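Long-range contacts in pyoverdine synthetase F (Pseudomonas aeruginosa PAO1, PDB 6CUL), which is a single-chain alpha/beta protein built around a mixed, largely parallel beta sheet flanked by helices: residues F234-I242 and N255-E266; L37-N45 and Y88-L99. All coordinates share one frame; numbering follows the deposited sequence.

Contact 1. Residues F234-I242 and N255-E266; sequences FHDVLKTEI and NFNNSLFPALHE
Residues H235, V237 and T240 project from an edge strand onto the helix that follows it, a strand-on-helix packing at the margin of the main mixed sheet. The strand 235-241 and the helix segment 255-266 run antiparallel, 168° apart, and their axes approach to 6.3 Å. At the start of the strand, opposite the C-terminal end of the helix segment, H235 holds its ring anti to the backbone N (chi1 -179°) and presents its edge to the helix. H235 NE2 donates to E266 OE1 at 2.9 Å; the acceptor lies close to the ring plane but is met from above the carboxylate plane, and the two planes stand 79° apart. A263 O sits at the same ring's edge, 3.6 Å from H235 CD2. Next along the strand, V237 is the apolar centre, its CG2 branch resting 3.7 Å from A263 CB while CG1 lies against S259 OG, a hydroxyl that also has a weak bond with A219 N on the inner strand. T240 OG1 donates to N255 OD1 at 2.5 Å, a length short enough to be doubtful. N255 is also held through ND2, which bonds G218 O on strand 216-223, and this links helix, edge strand and inner strand. Such packing is that of an antiparallel edge strand in a mixed alpha/beta sheet, covered on one face by the C-terminal helix folding back along it.

Contact 2. Residues L37-N45 and Y88-L99; sequences LESLVEALN and YPADLQVQGKTL
N45 reaches from helix 36-46 to clasp the loop 88-99 with both arms of its amide, while V41 and L37, farther back on the helix, meet that loop through apolar branches. The clasp is well directed: Q95 N donates to N45 OD1 at 2.9 Å, in the carbonyl plane and nearly straight at 167°. The other arm, N45 ND2, gives a 3.2 Å bond to Q93 O, with the acceptor close to the amide's own plane and the donor tilted from the plane of the Q93 carbonyl. Two bonds to backbone atoms on either side of V94 should fix the rotation of the amide. Between them V94 lies about at right angles to V41, and V41 CG1 comes to 3.8 Å from V94 CB. With CG1 anti to the backbone N (chi1 166°), that methyl is aimed at L92 and V94; CG2 reaches L99, 3.8 Å from L99 CD1, and also touches the flank of V94. That same L99 methyl is met by L37 CD2, the two leucines reaching tip to tip. L44 lies alongside V94, both pointing the same way. Nearer the N-terminal end of the helix, E38 extends across P89, while its methylene CG touches L92 CD2 at 3.7 Å. Its OE1 has its hydrogen bond from outside the loop, with Y32 OH. The loop is itself braced by a type I turn from P89 to L92 and by the L99 N bond to L92 O. An asparagine side chain bonding the backbone on both sides of V94, beside aliphatic packing, thus joins an irregular loop to a helix flanking the sheet of an alpha/beta fold.

How the contacts relate
From the N terminus, helix 36-46 comes first; the chain then runs through helix 49-52, strand 55-60 and helix 67-72 before the loop 88-99 returns to it, and contact 2 closes that excursion of 42 residues. Pocket residues for the ligand FGD between P67 and D75 lie within it, and others, between T109 and P114, follow. Contact 1 comes much later and closes a span of 12 residues, seven of them in the first part of the last helix. The two are therefore in series, neither nested nor crossed. Their centres are 20 Å apart, yet they touch: F261 packs on S39, and H265 on S39 and A43, joining the C-terminal helix to helix 36-46.

Contact 1. Residues F234-I242 and N255-E266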
# COMPACT_ATOMS: atom_id res chain seq x y z
N PHE A 234 12.14 -0.72 -9.57
CA PHE A 234 12.96 -1.87 -9.44
C PHE A 234 12.36 -3.13 -10.09
O PHE A 234 13.09 -3.92 -10.54
CB PHE A 234 13.33 -2.07 -8.00
CG PHE A 234 13.96 -3.37 -7.72
CD1 PHE A 234 15.30 -3.56 -7.96
CD2 PHE A 234 13.22 -4.39 -7.21
CE1 PHE A 234 15.88 -4.77 -7.71
CE2 PHE A 234 13.79 -5.58 -6.94
CZ PHE A 234 15.11 -5.80 -7.20
N HIS A 235 11.06 -3.34 -10.02
CA HIS A 235 10.42 -4.46 -10.64
C HIS A 235 9.02 -4.09 -11.02
O HIS A 235 8.36 -3.42 -10.27
CB HIS A 235 10.46 -5.70 -9.77
CG HIS A 235 9.83 -6.90 -10.39
ND1 HIS A 235 10.18 -7.35 -11.62
CD2 HIS A 235 8.84 -7.69 -9.98
CE1 HIS A 235 9.46 -8.39 -11.93
NE2 HIS A 235 8.63 -8.62 -10.94
N ASP A 236 8.60 -4.54 -12.18
CA ASP A 236 7.33 -4.20 -12.71
C ASP A 236 6.50 -5.31 -13.33
O ASP A 236 7.04 -6.12 -13.97
CB ASP A 236 7.56 -3.18 -13.77
CG ASP A 236 6.64 -2.08 -13.70
OD1 ASP A 236 5.87 -2.01 -12.77
OD2 ASP A 236 6.71 -1.24 -14.59
N VAL A 237 5.20 -5.27 -13.12
CA VAL A 237 4.26 -6.22 -13.66
C VAL A 237 3.08 -5.49 -14.28
O VAL A 237 2.71 -4.52 -13.82
CB VAL A 237 3.80 -7.28 -12.63
CG1 VAL A 237 2.84 -8.31 -13.20
CG2 VAL A 237 4.97 -8.03 -12.12
N LEU A 238 2.57 -6.04 -15.36
CA LEU A 238 1.49 -5.49 -16.07
C LEU A 238 0.68 -6.56 -16.62
O LEU A 238 0.69 -6.79 -17.76
CB LEU A 238 2.03 -4.59 -17.17
CG LEU A 238 1.03 -3.93 -18.07
CD1 LEU A 238 0.10 -3.00 -17.36
CD2 LEU A 238 1.68 -3.26 -19.26
N LYS A 239 -0.06 -7.23 -15.80
CA LYS A 239 -0.88 -8.33 -16.22
C LYS A 239 -2.41 -8.24 -15.95
O LYS A 239 -3.06 -9.22 -15.89
CB LYS A 239 -0.32 -9.57 -15.58
CG LYS A 239 1.06 -9.81 -16.01
CD LYS A 239 1.56 -11.11 -15.58
CE LYS A 239 2.94 -11.38 -16.12
NZ LYS A 239 4.05 -10.67 -15.48
N THR A 240 -2.94 -7.06 -15.80
CA THR A 240 -4.33 -6.91 -15.48
C THR A 240 -5.15 -6.37 -16.64
O THR A 240 -5.07 -5.23 -16.93
CB THR A 240 -4.46 -6.00 -14.28
OG1 THR A 240 -3.44 -6.26 -13.35
CG2 THR A 240 -5.74 -6.24 -13.63
N GLU A 241 -5.90 -7.23 -17.32
CA GLU A 241 -6.71 -6.80 -18.43
C GLU A 241 -7.82 -5.98 -17.85
O GLU A 241 -8.26 -6.23 -16.78
CB GLU A 241 -7.24 -7.96 -19.25
CG GLU A 241 -7.41 -7.70 -20.75
CD GLU A 241 -8.32 -8.66 -21.50
OE1 GLU A 241 -9.52 -8.52 -21.46
OE2 GLU A 241 -7.84 -9.51 -22.23
N ILE A 242 -8.25 -4.97 -18.55
CA ILE A 242 -9.26 -4.14 -18.01
C ILE A 242 -10.48 -4.18 -18.88
O ILE A 242 -10.33 -4.06 -20.01
CB ILE A 242 -8.76 -2.71 -17.96
CG1 ILE A 242 -7.40 -2.66 -17.31
CG2 ILE A 242 -9.73 -1.83 -17.22
CD1 ILE A 242 -7.00 -1.29 -16.88
N ASN A 255 -6.04 -6.31 -10.23
CA ASN A 255 -4.70 -5.81 -10.19
C ASN A 255 -3.98 -6.32 -8.93
O ASN A 255 -2.85 -6.60 -8.99
CB ASN A 255 -4.64 -4.32 -10.34
CG ASN A 255 -3.33 -3.87 -10.88
OD1 ASN A 255 -2.82 -4.43 -11.81
ND2 ASN A 255 -2.77 -2.88 -10.28
N PHE A 256 -4.66 -6.38 -7.80
CA PHE A 256 -4.08 -6.94 -6.61
C PHE A 256 -3.77 -8.37 -6.87
O PHE A 256 -2.75 -8.77 -6.50
CB PHE A 256 -5.05 -7.04 -5.47
CG PHE A 256 -4.98 -5.96 -4.48
CD1 PHE A 256 -4.48 -4.75 -4.77
CD2 PHE A 256 -5.56 -6.15 -3.24
CE1 PHE A 256 -4.50 -3.76 -3.83
CE2 PHE A 256 -5.59 -5.18 -2.31
CZ PHE A 256 -5.05 -3.99 -2.59
N ASN A 257 -4.68 -9.15 -7.45
CA ASN A 257 -4.43 -10.54 -7.77
C ASN A 257 -3.63 -10.84 -9.10
O ASN A 257 -2.90 -11.76 -9.14
CB ASN A 257 -5.71 -11.38 -7.53
CG ASN A 257 -6.25 -11.32 -6.05
OD1 ASN A 257 -6.09 -12.22 -5.28
ND2 ASN A 257 -6.89 -10.30 -5.72
N ASN A 258 -3.82 -10.07 -10.16
CA ASN A 258 -3.07 -10.27 -11.41
C ASN A 258 -1.68 -9.68 -11.50
O ASN A 258 -0.85 -10.22 -12.09
CB ASN A 258 -3.86 -9.81 -12.63
CG ASN A 258 -4.50 -10.94 -13.39
OD1 ASN A 258 -4.48 -12.06 -12.97
ND2 ASN A 258 -5.06 -10.64 -14.53
N SER A 259 -1.48 -8.52 -10.94
CA SER A 259 -0.22 -7.92 -10.98
C SER A 259 0.47 -7.47 -9.71
O SER A 259 1.60 -7.41 -9.71
CB SER A 259 -0.34 -6.74 -11.91
OG SER A 259 0.88 -6.28 -12.29
N LEU A 260 -0.27 -7.05 -8.71
CA LEU A 260 0.29 -6.53 -7.47
C LEU A 260 0.94 -7.48 -6.50
O LEU A 260 1.97 -7.20 -6.01
CB LEU A 260 -0.73 -5.65 -6.76
CG LEU A 260 -0.18 -4.77 -5.65
CD1 LEU A 260 -0.74 -3.36 -5.75
CD2 LEU A 260 -0.38 -5.34 -4.28
N PHE A 261 0.31 -8.57 -6.20
CA PHE A 261 0.92 -9.47 -5.33
C PHE A 261 2.21 -10.00 -6.01
O PHE A 261 3.22 -10.06 -5.40
CB PHE A 261 -0.08 -10.53 -4.83
CG PHE A 261 -1.21 -9.96 -4.05
CD1 PHE A 261 -1.10 -8.76 -3.43
CD2 PHE A 261 -2.38 -10.60 -3.97
CE1 PHE A 261 -2.11 -8.23 -2.74
CE2 PHE A 261 -3.41 -10.08 -3.28
CZ PHE A 261 -3.27 -8.89 -2.65
N PRO A 262 2.15 -10.30 -7.29
CA PRO A 262 3.35 -10.77 -7.97
C PRO A 262 4.47 -9.76 -8.02
O PRO A 262 5.58 -10.13 -7.77
CB PRO A 262 2.85 -11.11 -9.36
CG PRO A 262 1.41 -11.28 -9.22
CD PRO A 262 0.97 -10.36 -8.16
N ALA A 263 4.18 -8.54 -8.29
CA ALA A 263 5.22 -7.60 -8.33
C ALA A 263 5.88 -7.45 -6.98
O ALA A 263 7.05 -7.37 -6.93
CB ALA A 263 4.74 -6.26 -8.86
N LEU A 264 5.14 -7.38 -5.91
CA LEU A 264 5.75 -7.25 -4.67
C LEU A 264 6.63 -8.44 -4.33
O LEU A 264 7.66 -8.25 -3.84
CB LEU A 264 4.73 -6.98 -3.58
CG LEU A 264 5.10 -7.20 -2.14
CD1 LEU A 264 6.08 -6.21 -1.62
CD2 LEU A 264 3.85 -7.33 -1.35
N HIS A 265 6.17 -9.65 -4.54
CA HIS A 265 7.02 -10.80 -4.28
C HIS A 265 8.22 -10.96 -5.22
O HIS A 265 9.30 -11.10 -4.79
CB HIS A 265 6.21 -12.06 -4.26
CG HIS A 265 4.91 -11.94 -3.50
ND1 HIS A 265 3.89 -12.84 -3.65
CD2 HIS A 265 4.44 -10.97 -2.70
CE1 HIS A 265 2.87 -12.45 -2.94
NE2 HIS A 265 3.17 -11.32 -2.36
N GLU A 266 8.04 -10.86 -6.51
CA GLU A 266 9.15 -10.93 -7.40
C GLU A 266 10.12 -9.81 -7.15
O GLU A 266 11.25 -10.06 -7.18
CB GLU A 266 8.74 -10.88 -8.85
CG GLU A 266 8.28 -12.19 -9.43
CD GLU A 266 8.08 -12.14 -10.91
OE1 GLU A 266 7.43 -11.24 -11.43
OE2 GLU A 266 8.61 -13.01 -11.55

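Contact 2. Residues L37-N45 and Y88-L99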
# COMPACT_ATOMS: atom_id res chain seq x y z
N LEU A 37 -0.65 -7.20 2.82
CA LEU A 37 0.05 -7.87 3.86
C LEU A 37 -0.32 -9.34 3.96
O LEU A 37 0.50 -10.14 4.15
CB LEU A 37 -0.18 -7.16 5.18
CG LEU A 37 0.62 -7.60 6.39
CD1 LEU A 37 2.05 -7.27 6.19
CD2 LEU A 37 0.13 -7.02 7.70
N GLU A 38 -1.57 -9.67 3.81
CA GLU A 38 -1.97 -11.06 3.85
C GLU A 38 -1.32 -11.85 2.73
O GLU A 38 -0.93 -12.93 2.95
CB GLU A 38 -3.47 -11.25 3.82
CG GLU A 38 -3.85 -12.64 4.18
CD GLU A 38 -5.28 -12.80 4.48
OE1 GLU A 38 -6.01 -11.91 4.24
OE2 GLU A 38 -5.68 -13.82 4.99
N SER A 39 -1.22 -11.27 1.57
CA SER A 39 -0.57 -11.93 0.53
C SER A 39 0.91 -12.14 0.85
O SER A 39 1.38 -13.15 0.53
CB SER A 39 -0.76 -11.25 -0.81
OG SER A 39 -0.70 -12.20 -1.77
N LEU A 40 1.58 -11.16 1.40
CA LEU A 40 2.97 -11.22 1.82
C LEU A 40 3.21 -12.20 2.94
O LEU A 40 4.17 -12.83 2.96
CB LEU A 40 3.48 -9.84 2.18
CG LEU A 40 4.92 -9.58 2.43
CD1 LEU A 40 5.69 -9.95 1.22
CD2 LEU A 40 5.15 -8.15 2.74
N VAL A 41 2.29 -12.27 3.85
CA VAL A 41 2.36 -13.27 4.90
C VAL A 41 2.28 -14.67 4.29
O VAL A 41 3.07 -15.47 4.59
CB VAL A 41 1.31 -13.02 5.98
CG1 VAL A 41 1.15 -14.21 6.88
CG2 VAL A 41 1.66 -11.80 6.76
N GLU A 42 1.36 -14.90 3.40
CA GLU A 42 1.30 -16.15 2.71
C GLU A 42 2.57 -16.44 1.89
O GLU A 42 2.97 -17.54 1.84
CB GLU A 42 0.13 -16.15 1.80
CG GLU A 42 -1.16 -16.03 2.53
CD GLU A 42 -2.34 -15.84 1.66
OE1 GLU A 42 -3.40 -16.02 2.16
OE2 GLU A 42 -2.18 -15.54 0.52
N ALA A 43 3.14 -15.43 1.27
CA ALA A 43 4.35 -15.56 0.54
C ALA A 43 5.49 -15.92 1.43
O ALA A 43 6.19 -16.83 1.14
CB ALA A 43 4.68 -14.29 -0.17
N LEU A 44 5.67 -15.23 2.53
CA LEU A 44 6.70 -15.58 3.45
C LEU A 44 6.45 -16.99 4.02
O LEU A 44 7.37 -17.65 4.32
CB LEU A 44 6.87 -14.56 4.56
CG LEU A 44 7.31 -13.15 4.29
CD1 LEU A 44 7.35 -12.30 5.51
CD2 LEU A 44 8.56 -12.97 3.47
N ASN A 45 5.23 -17.36 4.29
CA ASN A 45 5.01 -18.69 4.78
C ASN A 45 5.20 -19.83 3.80
O ASN A 45 6.00 -20.65 3.98
CB ASN A 45 3.58 -18.82 5.31
CG ASN A 45 3.33 -18.07 6.58
OD1 ASN A 45 4.16 -17.96 7.43
ND2 ASN A 45 2.15 -17.59 6.72
N TYR A 88 -7.46 -8.66 8.09
CA TYR A 88 -7.03 -9.98 7.83
C TYR A 88 -7.60 -10.82 8.98
O TYR A 88 -8.10 -10.30 9.93
CB TYR A 88 -5.49 -10.07 7.73
CG TYR A 88 -4.75 -9.49 8.88
CD1 TYR A 88 -4.78 -10.07 10.09
CD2 TYR A 88 -4.05 -8.34 8.76
CE1 TYR A 88 -4.12 -9.53 11.14
CE2 TYR A 88 -3.40 -7.80 9.80
CZ TYR A 88 -3.45 -8.41 10.99
OH TYR A 88 -2.80 -7.90 12.05
N PRO A 89 -7.55 -12.13 8.88
CA PRO A 89 -8.11 -12.78 10.04
C PRO A 89 -7.29 -12.51 11.26
O PRO A 89 -6.17 -12.84 11.24
CB PRO A 89 -8.00 -14.23 9.70
CG PRO A 89 -8.01 -14.27 8.26
CD PRO A 89 -7.34 -13.06 7.79
N ALA A 90 -7.90 -12.11 12.35
CA ALA A 90 -7.23 -11.76 13.59
C ALA A 90 -6.31 -12.86 14.10
O ALA A 90 -5.37 -12.58 14.79
CB ALA A 90 -8.22 -11.43 14.64
N ASP A 91 -6.57 -14.07 13.67
CA ASP A 91 -5.72 -15.15 14.03
C ASP A 91 -4.51 -15.39 13.06
O ASP A 91 -3.80 -16.31 13.29
CB ASP A 91 -6.57 -16.38 14.22
CG ASP A 91 -7.29 -16.75 13.00
OD1 ASP A 91 -6.72 -16.49 11.98
OD2 ASP A 91 -8.39 -17.31 13.04
N LEU A 92 -4.23 -14.53 12.10
CA LEU A 92 -3.20 -14.85 11.15
C LEU A 92 -1.83 -15.04 11.76
O LEU A 92 -1.47 -14.32 12.64
CB LEU A 92 -3.17 -13.79 10.05
CG LEU A 92 -2.39 -14.06 8.77
CD1 LEU A 92 -2.68 -15.45 8.28
CD2 LEU A 92 -2.71 -13.04 7.71
N GLN A 93 -1.06 -15.95 11.21
CA GLN A 93 0.31 -16.22 11.67
C GLN A 93 1.35 -15.92 10.60
O GLN A 93 1.19 -16.32 9.50
CB GLN A 93 0.48 -17.67 12.03
CG GLN A 93 -0.77 -18.39 12.50
CD GLN A 93 -1.76 -18.66 11.39
OE1 GLN A 93 -1.78 -17.97 10.38
NE2 GLN A 93 -2.59 -19.66 11.59
N VAL A 94 2.40 -15.19 10.91
CA VAL A 94 3.43 -15.01 9.92
C VAL A 94 4.69 -15.62 10.46
O VAL A 94 5.15 -15.15 11.46
CB VAL A 94 3.77 -13.54 9.62
CG1 VAL A 94 4.00 -12.76 10.89
CG2 VAL A 94 4.99 -13.44 8.74
N GLN A 95 5.24 -16.64 9.80
CA GLN A 95 6.47 -17.27 10.21
C GLN A 95 6.44 -17.64 11.65
O GLN A 95 7.29 -17.22 12.38
CB GLN A 95 7.67 -16.39 9.92
CG GLN A 95 8.99 -17.16 10.03
CD GLN A 95 9.69 -17.04 11.38
OE1 GLN A 95 9.24 -16.34 12.27
NE2 GLN A 95 10.77 -17.78 11.52
N GLY A 96 5.42 -18.33 12.10
CA GLY A 96 5.38 -18.63 13.51
C GLY A 96 5.39 -17.44 14.45
O GLY A 96 6.05 -17.51 15.44
N LYS A 97 4.73 -16.35 14.11
CA LYS A 97 4.59 -15.18 14.93
C LYS A 97 3.15 -14.78 14.68
O LYS A 97 2.71 -14.77 13.55
CB LYS A 97 5.46 -14.01 14.46
CG LYS A 97 6.94 -14.24 14.31
CD LYS A 97 7.62 -12.92 13.98
CE LYS A 97 9.07 -13.06 13.59
NZ LYS A 97 9.80 -11.78 13.60
N THR A 98 2.41 -14.43 15.72
CA THR A 98 1.05 -13.99 15.60
C THR A 98 1.15 -12.70 14.82
O THR A 98 1.89 -11.87 15.20
CB THR A 98 0.48 -13.71 16.99
OG1 THR A 98 0.53 -14.88 17.77
CG2 THR A 98 -0.86 -13.28 16.92
N LEU A 99 0.42 -12.53 13.73
CA LEU A 99 0.57 -11.32 12.95
C LEU A 99 0.19 -10.05 13.67
O LEU A 99 0.87 -9.06 13.51
CB LEU A 99 -0.14 -11.40 11.62
CG LEU A 99 -0.18 -10.15 10.82
CD1 LEU A 99 1.02 -9.93 9.95
CD2 LEU A 99 -1.33 -10.24 9.91